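Long-range contact in tail spike protein (Acinetobacter phage vB_AbaP_AS12, PDB 6EU4), which probably recognises, and may cleave, surface polysaccharide of Acinetobacter baumannii as the receptor-binding tailspike of the phage: residues Ser404-Phe415 against Lys440-Val451. Sequence-based numbering, arbitrary orientation. Where two conformers were deposited one is given.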
ATOM      1  N   SER A 404       3.622 -13.431  26.268  1.00 12.64           N
ATOM      2  CA  SER A 404       2.440 -12.623  26.036  1.00 11.62           C
ATOM      3  C   SER A 404       1.395 -13.398  25.236  1.00 12.41           C
ATOM      4  O   SER A 404       1.672 -14.442  24.629  1.00 12.21           O
ATOM      5  CB  SER A 404       2.797 -11.351  25.278  1.00 10.77           C
ATOM      6  OG  SER A 404       3.073 -11.635  23.911  1.00 12.78           O
ATOM      7  N   ALA A 405       0.189 -12.830  25.195  1.00 10.82           N
ATOM      8  CA  ALA A 405      -0.782 -13.169  24.171  1.00 11.12           C
ATOM      9  C   ALA A 405      -0.372 -12.566  22.818  1.00 12.11           C
ATOM     10  O   ALA A 405       0.418 -11.622  22.744  1.00 11.52           O
ATOM     11  CB  ALA A 405      -2.167 -12.648  24.569  1.00 12.84           C
ATOM     12  N   LEU A 406      -0.901 -13.131  21.722  1.00 11.55           N
ATOM     13  CA  LEU A 406      -0.779 -12.442  20.439  1.00 10.38           C
ATOM     14  C   LEU A 406      -1.654 -11.202  20.429  1.00 12.85           C
ATOM     15  O   LEU A 406      -1.203 -10.112  20.068  1.00 10.94           O
ATOM     16  CB  LEU A 406      -1.162 -13.342  19.257  1.00 11.87           C
ATOM     17  CG  LEU A 406      -1.177 -12.628  17.889  1.00 13.08           C
ATOM     18  CD1 LEU A 406       0.260 -12.136  17.572  1.00 15.98           C
ATOM     19  CD2 LEU A 406      -1.684 -13.513  16.749  1.00 15.23           C
ATOM     20  N   ALA A 407      -2.905 -11.340  20.856  1.00 10.52           N
ATOM     21  CA  ALA A 407      -3.838 -10.232  20.742  1.00  9.35           C
ATOM     22  C   ALA A 407      -4.930 -10.315  21.791  1.00 11.68           C
ATOM     23  O   ALA A 407      -5.346 -11.401  22.201  1.00 11.33           O
ATOM     24  CB  ALA A 407      -4.488 -10.192  19.366  1.00 12.31           C
ATOM     25  N   TYR A 408      -5.371  -9.133  22.217  1.00 10.43           N
ATOM     26  CA  TYR A 408      -6.557  -8.929  23.023  1.00 11.10           C
ATOM     27  C   TYR A 408      -7.443  -7.966  22.263  1.00 11.77           C
ATOM     28  O   TYR A 408      -6.981  -6.895  21.851  1.00 12.97           O
ATOM     29  CB  TYR A 408      -6.221  -8.346  24.388  1.00 13.20           C
ATOM     30  CG  TYR A 408      -7.445  -8.091  25.230  1.00 11.92           C
ATOM     31  CD1 TYR A 408      -8.249  -9.137  25.642  1.00 14.07           C
ATOM     32  CD2 TYR A 408      -7.790  -6.808  25.611  1.00 13.89           C
ATOM     33  CE1 TYR A 408      -9.353  -8.927  26.408  1.00 15.71           C
ATOM     34  CE2 TYR A 408      -8.911  -6.593  26.401  1.00 15.74           C
ATOM     35  CZ  TYR A 408      -9.673  -7.657  26.797  1.00 16.26           C
ATOM     36  OH  TYR A 408     -10.805  -7.467  27.562  1.00 20.68           O
ATOM     37  N   VAL A 409      -8.694  -8.358  22.056  1.00 11.52           N
ATOM     38  CA  VAL A 409      -9.612  -7.640  21.185  1.00 11.18           C
ATOM     39  C   VAL A 409     -10.897  -7.396  21.961  1.00 13.99           C
ATOM     40  O   VAL A 409     -11.556  -8.351  22.383  1.00 13.19           O
ATOM     41  CB  VAL A 409      -9.901  -8.422  19.888  1.00 11.17           C
ATOM     42  CG1 VAL A 409     -10.570  -7.519  18.870  1.00 11.03           C
ATOM     43  CG2 VAL A 409      -8.622  -9.030  19.304  1.00 12.37           C
ATOM     44  N   GLU A 410     -11.272  -6.127  22.130  1.00 13.63           N
ATOM     45  CA  GLU A 410     -12.420  -5.802  22.971  1.00 13.09           C
ATOM     46  C   GLU A 410     -13.144  -4.553  22.486  1.00 13.29           C
ATOM     47  O   GLU A 410     -12.685  -3.825  21.598  1.00 14.14           O
ATOM     48  CB  GLU A 410     -11.987  -5.620  24.438  1.00 15.45           C
ATOM     49  CG  GLU A 410     -11.280  -4.312  24.736  1.00 18.67           C
ATOM     50  CD  GLU A 410     -12.231  -3.177  25.110  1.00 19.65           C
ATOM     51  OE1 GLU A 410     -12.208  -2.127  24.430  1.00 17.13           O
ATOM     52  OE2 GLU A 410     -13.027  -3.333  26.065  1.00 19.76           O
ATOM     53  N   GLY A 411     -14.305  -4.309  23.101  1.00 14.31           N
ATOM     54  CA  GLY A 411     -15.018  -3.050  22.956  1.00 17.20           C
ATOM     55  C   GLY A 411     -15.411  -2.690  21.531  1.00 15.15           C
ATOM     56  O   GLY A 411     -15.232  -1.541  21.104  1.00 16.11           O
ATOM     57  N   GLY A 412     -15.980  -3.647  20.800  1.00 15.46           N
ATOM     58  CA  GLY A 412     -16.412  -3.429  19.437  1.00 18.09           C
ATOM     59  C   GLY A 412     -15.315  -3.507  18.398  1.00 15.51           C
ATOM     60  O   GLY A 412     -15.585  -3.253  17.218  1.00 16.34           O
ATOM     61  N   SER A 413     -14.091  -3.846  18.793  1.00 12.04           N
ATOM     62  CA  SER A 413     -12.963  -3.893  17.871  1.00 11.94           C
ATOM     63  C   SER A 413     -13.017  -5.129  16.978  1.00 13.31           C
ATOM     64  O   SER A 413     -13.737  -6.094  17.241  1.00 13.50           O
ATOM     65  CB  SER A 413     -11.655  -3.891  18.632  1.00 11.88           C
ATOM     66  OG  SER A 413     -11.508  -2.678  19.364  1.00 13.75           O
ATOM     67  N   VAL A 414     -12.224  -5.086  15.914  1.00 11.86           N
ATOM     68  CA  VAL A 414     -12.043  -6.221  15.015  1.00 11.95           C
ATOM     69  C   VAL A 414     -10.553  -6.381  14.755  1.00 12.46           C
ATOM     70  O   VAL A 414      -9.826  -5.392  14.601  1.00 11.50           O
ATOM     71  CB  VAL A 414     -12.844  -6.060  13.710  1.00 15.91           C
ATOM     72  CG1 VAL A 414     -12.415  -4.836  12.942  1.00 18.46           C
ATOM     73  CG2 VAL A 414     -12.721  -7.316  12.858  1.00 16.24           C
ATOM     74  N   PHE A 415     -10.104  -7.635  14.748  1.00 11.03           N
ATOM     75  CA  PHE A 415      -8.712  -8.014  14.546  1.00 10.05           C
ATOM     76  C   PHE A 415      -8.677  -9.083  13.465  1.00 11.80           C
ATOM     77  O   PHE A 415      -9.394 -10.084  13.564  1.00 12.29           O
ATOM     78  CB  PHE A 415      -8.107  -8.551  15.853  1.00 11.80           C
ATOM     79  CG  PHE A 415      -6.665  -8.977  15.754  1.00 11.30           C
ATOM     80  CD1 PHE A 415      -5.668  -8.066  15.417  1.00 12.16           C
ATOM     81  CD2 PHE A 415      -6.298 -10.281  16.053  1.00 10.76           C
ATOM     82  CE1 PHE A 415      -4.330  -8.453  15.376  1.00 11.64           C
ATOM     83  CE2 PHE A 415      -4.968 -10.671  16.002  1.00 11.25           C
ATOM     84  CZ  PHE A 415      -3.985  -9.761  15.656  1.00 10.92           C
ATOM     85  N   LYS A 440      -0.615 -17.683  27.246  1.00 13.32           N
ATOM     86  CA  LYS A 440      -0.286 -18.349  25.998  1.00 13.27           C
ATOM     87  C   LYS A 440      -0.319 -17.341  24.860  1.00 11.91           C
ATOM     88  O   LYS A 440      -1.011 -16.326  24.927  1.00 12.28           O
ATOM     89  CB  LYS A 440      -1.263 -19.497  25.703  1.00 13.61           C
ATOM     90  CG  LYS A 440      -1.223 -20.618  26.734  1.00 15.81           C
ATOM     91  CD  LYS A 440      -2.148 -21.745  26.321  1.00 20.63           C
ATOM     92  CE  LYS A 440      -1.938 -22.991  27.174  1.00 27.97           C
ATOM     93  NZ  LYS A 440      -2.120 -22.699  28.594  1.00 34.25           N
ATOM     94  N   LEU A 441       0.423 -17.650  23.793  1.00 11.10           N
ATOM     95  CA  LEU A 441       0.497 -16.786  22.616  1.00 11.54           C
ATOM     96  C   LEU A 441      -0.757 -17.040  21.781  1.00 12.93           C
ATOM     97  O   LEU A 441      -0.739 -17.704  20.742  1.00 13.46           O
ATOM     98  CB  LEU A 441       1.781 -17.055  21.841  1.00 12.78           C
ATOM     99  CG  LEU A 441       2.069 -16.122  20.665  1.00 12.41           C
ATOM    100  CD1 LEU A 441       2.350 -14.694  21.168  1.00 12.60           C
ATOM    101  CD2 LEU A 441       3.254 -16.657  19.848  1.00 12.33           C
ATOM    102  N   GLY A 442      -1.873 -16.496  22.272  1.00 13.41           N
ATOM    103  CA  GLY A 442      -3.171 -16.713  21.666  1.00 13.79           C
ATOM    104  C   GLY A 442      -3.881 -15.416  21.312  1.00 12.39           C
ATOM    105  O   GLY A 442      -3.406 -14.314  21.602  1.00 12.56           O
ATOM    106  N   VAL A 443      -5.034 -15.587  20.671  1.00 16.84           N
ATOM    107  CA  VAL A 443      -5.922 -14.491  20.313  1.00 16.41           C
ATOM    108  C   VAL A 443      -7.135 -14.557  21.225  1.00 16.20           C
ATOM    109  O   VAL A 443      -7.905 -15.516  21.165  1.00 15.72           O
ATOM    110  CB  VAL A 443      -6.349 -14.574  18.844  1.00 15.72           C
ATOM    111  CG1 VAL A 443      -7.323 -13.440  18.535  1.00 15.41           C
ATOM    112  CG2 VAL A 443      -5.132 -14.501  17.944  1.00 16.04           C
ATOM    113  N   TYR A 444      -7.302 -13.547  22.060  1.00 16.64           N
ATOM    114  CA  TYR A 444      -8.362 -13.520  23.061  1.00 16.65           C
ATOM    115  C   TYR A 444      -9.277 -12.343  22.772  1.00 16.43           C
ATOM    116  O   TYR A 444      -8.798 -11.223  22.598  1.00 16.81           O
ATOM    117  CB  TYR A 444      -7.758 -13.394  24.454  1.00 17.57           C
ATOM    118  CG  TYR A 444      -6.821 -14.549  24.711  1.00 17.91           C
ATOM    119  CD1 TYR A 444      -7.332 -15.827  24.928  1.00 20.35           C
ATOM    120  CD2 TYR A 444      -5.450 -14.390  24.664  1.00 18.54           C
ATOM    121  CE1 TYR A 444      -6.487 -16.918  25.139  1.00 18.14           C
ATOM    122  CE2 TYR A 444      -4.600 -15.463  24.870  1.00 18.95           C
ATOM    123  CZ  TYR A 444      -5.126 -16.724  25.093  1.00 18.72           C
ATOM    124  OH  TYR A 444      -4.264 -17.786  25.291  1.00 19.36           O
ATOM    125  N   TYR A 445     -10.584 -12.586  22.782  1.00 15.95           N
ATOM    126  CA  TYR A 445     -11.515 -11.525  22.412  1.00 16.29           C
ATOM    127  C   TYR A 445     -12.766 -11.610  23.266  1.00 17.89           C
ATOM    128  O   TYR A 445     -13.098 -12.664  23.807  1.00 17.34           O
ATOM    129  CB  TYR A 445     -11.854 -11.578  20.927  1.00 15.12           C
ATOM    130  CG  TYR A 445     -12.492 -12.869  20.434  1.00 14.70           C
ATOM    131  CD1 TYR A 445     -11.711 -13.980  20.126  1.00 15.66           C
ATOM    132  CD2 TYR A 445     -13.858 -12.959  20.236  1.00 14.00           C
ATOM    133  CE1 TYR A 445     -12.275 -15.142  19.676  1.00 13.86           C
ATOM    134  CE2 TYR A 445     -14.442 -14.132  19.774  1.00 13.63           C
ATOM    135  CZ  TYR A 445     -13.638 -15.222  19.491  1.00 14.81           C
ATOM    136  OH  TYR A 445     -14.219 -16.378  19.047  1.00 17.10           O
ATOM    137  N   THR A 446     -13.435 -10.472  23.420  1.00 16.97           N
ATOM    138  CA  THR A 446     -14.651 -10.434  24.222  1.00 16.64           C
ATOM    139  C   THR A 446     -15.887 -10.720  23.379  1.00 16.69           C
ATOM    140  O   THR A 446     -15.848 -10.773  22.151  1.00 17.35           O
ATOM    141  CB  THR A 446     -14.796  -9.075  24.908  1.00 18.90           C
ATOM    142  OG1 THR A 446     -14.985  -8.073  23.901  1.00 19.43           O
ATOM    143  CG2 THR A 446     -13.550  -8.729  25.732  1.00 19.53           C
ATOM    144  N   THR A 447     -17.026 -10.883  24.070  1.00 17.33           N
ATOM    145  CA  THR A 447     -18.268 -11.142  23.359  1.00 20.55           C
ATOM    146  C   THR A 447     -18.729  -9.950  22.523  1.00 21.87           C
ATOM    147  O   THR A 447     -19.601 -10.116  21.672  1.00 27.54           O
ATOM    148  CB  THR A 447     -19.388 -11.547  24.339  1.00 23.68           C
ATOM    149  OG1 THR A 447     -19.484 -10.585  25.377  1.00 24.13           O
ATOM    150  CG2 THR A 447     -19.092 -12.880  24.958  1.00 27.05           C
ATOM    151  N   ASN A 448     -18.170  -8.773  22.802  0.50 17.52           N
ATOM    152  CA  ASN A 448     -18.376  -7.552  22.043  0.50 19.20           C
ATOM    153  C   ASN A 448     -17.090  -7.242  21.295  0.50 19.94           C
ATOM    154  O   ASN A 448     -16.424  -6.237  21.564  0.50 21.79           O
ATOM    155  CB  ASN A 448     -18.771  -6.402  22.964  0.50 22.68           C
ATOM    156  CG  ASN A 448     -19.049  -5.117  22.209  0.50 24.33           C
ATOM    157  OD1 ASN A 448     -19.456  -5.141  21.052  0.50 23.64           O
ATOM    158  ND2 ASN A 448     -18.829  -3.988  22.868  0.50 27.63           N
ATOM    159  N   ALA A 449     -16.682  -8.171  20.443  1.00 17.73           N
ATOM    160  CA  ALA A 449     -15.554  -7.953  19.551  1.00 16.61           C
ATOM    161  C   ALA A 449     -15.697  -8.938  18.406  1.00 14.54           C
ATOM    162  O   ALA A 449     -16.502  -9.872  18.456  1.00 14.07           O
ATOM    163  CB  ALA A 449     -14.217  -8.154  20.272  1.00 15.63           C
ATOM    164  N   SER A 450     -14.906  -8.710  17.364  1.00 14.49           N
ATOM    165  CA  SER A 450     -14.898  -9.558  16.186  1.00 13.90           C
ATOM    166  C   SER A 450     -13.471  -9.943  15.826  1.00 13.93           C
ATOM    167  O   SER A 450     -12.537  -9.156  15.993  1.00 14.46           O
ATOM    168  CB  SER A 450     -15.547  -8.855  14.991  1.00 15.74           C
ATOM    169  OG  SER A 450     -16.947  -8.612  15.247  1.00 14.56           O
ATOM    170  N   VAL A 451     -13.331 -11.157  15.293  1.00 13.43           N
ATOM    171  CA  VAL A 451     -12.043 -11.660  14.827  1.00 13.49           C
ATOM    172  C   VAL A 451     -12.232 -12.394  13.508  1.00 14.71           C
ATOM    173  O   VAL A 451     -13.266 -13.018  13.254  1.00 15.39           O
ATOM    174  CB  VAL A 451     -11.365 -12.597  15.850  1.00 16.43           C
ATOM    175  CG1 VAL A 451     -11.025 -11.845  17.143  1.00 17.21           C
ATOM    176  CG2 VAL A 451     -12.245 -13.796  16.158  1.00 16.74           C
TER
HETATM  177  O   HOH W   1     -15.636  -5.710  25.313  1.00 20.72           O
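V409 and Y445 sit side by side on neighbouring rungs of the parallel beta-helix that forms the long shaft of this tailspike. Each segment runs along one face of the helix, rounds a corner and enters the next, and strands 407-409 and 443-445 lie parallel, 15° apart. The backbones are joined by A407 N to G442 O, Y444 N to A407 O (2.9 Å), V409 N to Y444 O and T446 N to V409 O.

V409 carries the packing towards the helix interior. Its CB rests on Y445 CB at 3.9 Å. CG1, anti to the backbone N (chi1 -166°), reaches across the inside of the corner to A449 CB at 4.0 Å and to S450 O, while CG2 lies beside Y444 O and approaches V451 CG1. On the same side of the sheet V443 divides its two methyls: CG2 runs alongside L406 CD2 (3.8 Å), and CG1 leans obliquely on F415 CD2. The F415 ring carries A407 CB over one face, near the rim.

The other side of the sheet bears Y408 and Y444. A405 CB meets the edge of the Y444 ring in its plane, 3.7 Å from CD2; F438 stacks on that ring and E429 takes its hydroxyl. T446 CG2 touches both Y408 OH and E410 CB.

At the corner, E410-S413 makes a type I' turn whose two middle residues are both glycines with positive phi. E410 O accepts both S413 N and S413 OG. Within the turn, G412 N binds N448 O at 2.7 Å from above the carbonyl plane. From S413, the last residue of the turn, the pairing resumes with S450 N to S413 O and F415 N to S450 O. One water accepts from G411 N and hydrogen-bonds T446 OG1 at 2.8 Å.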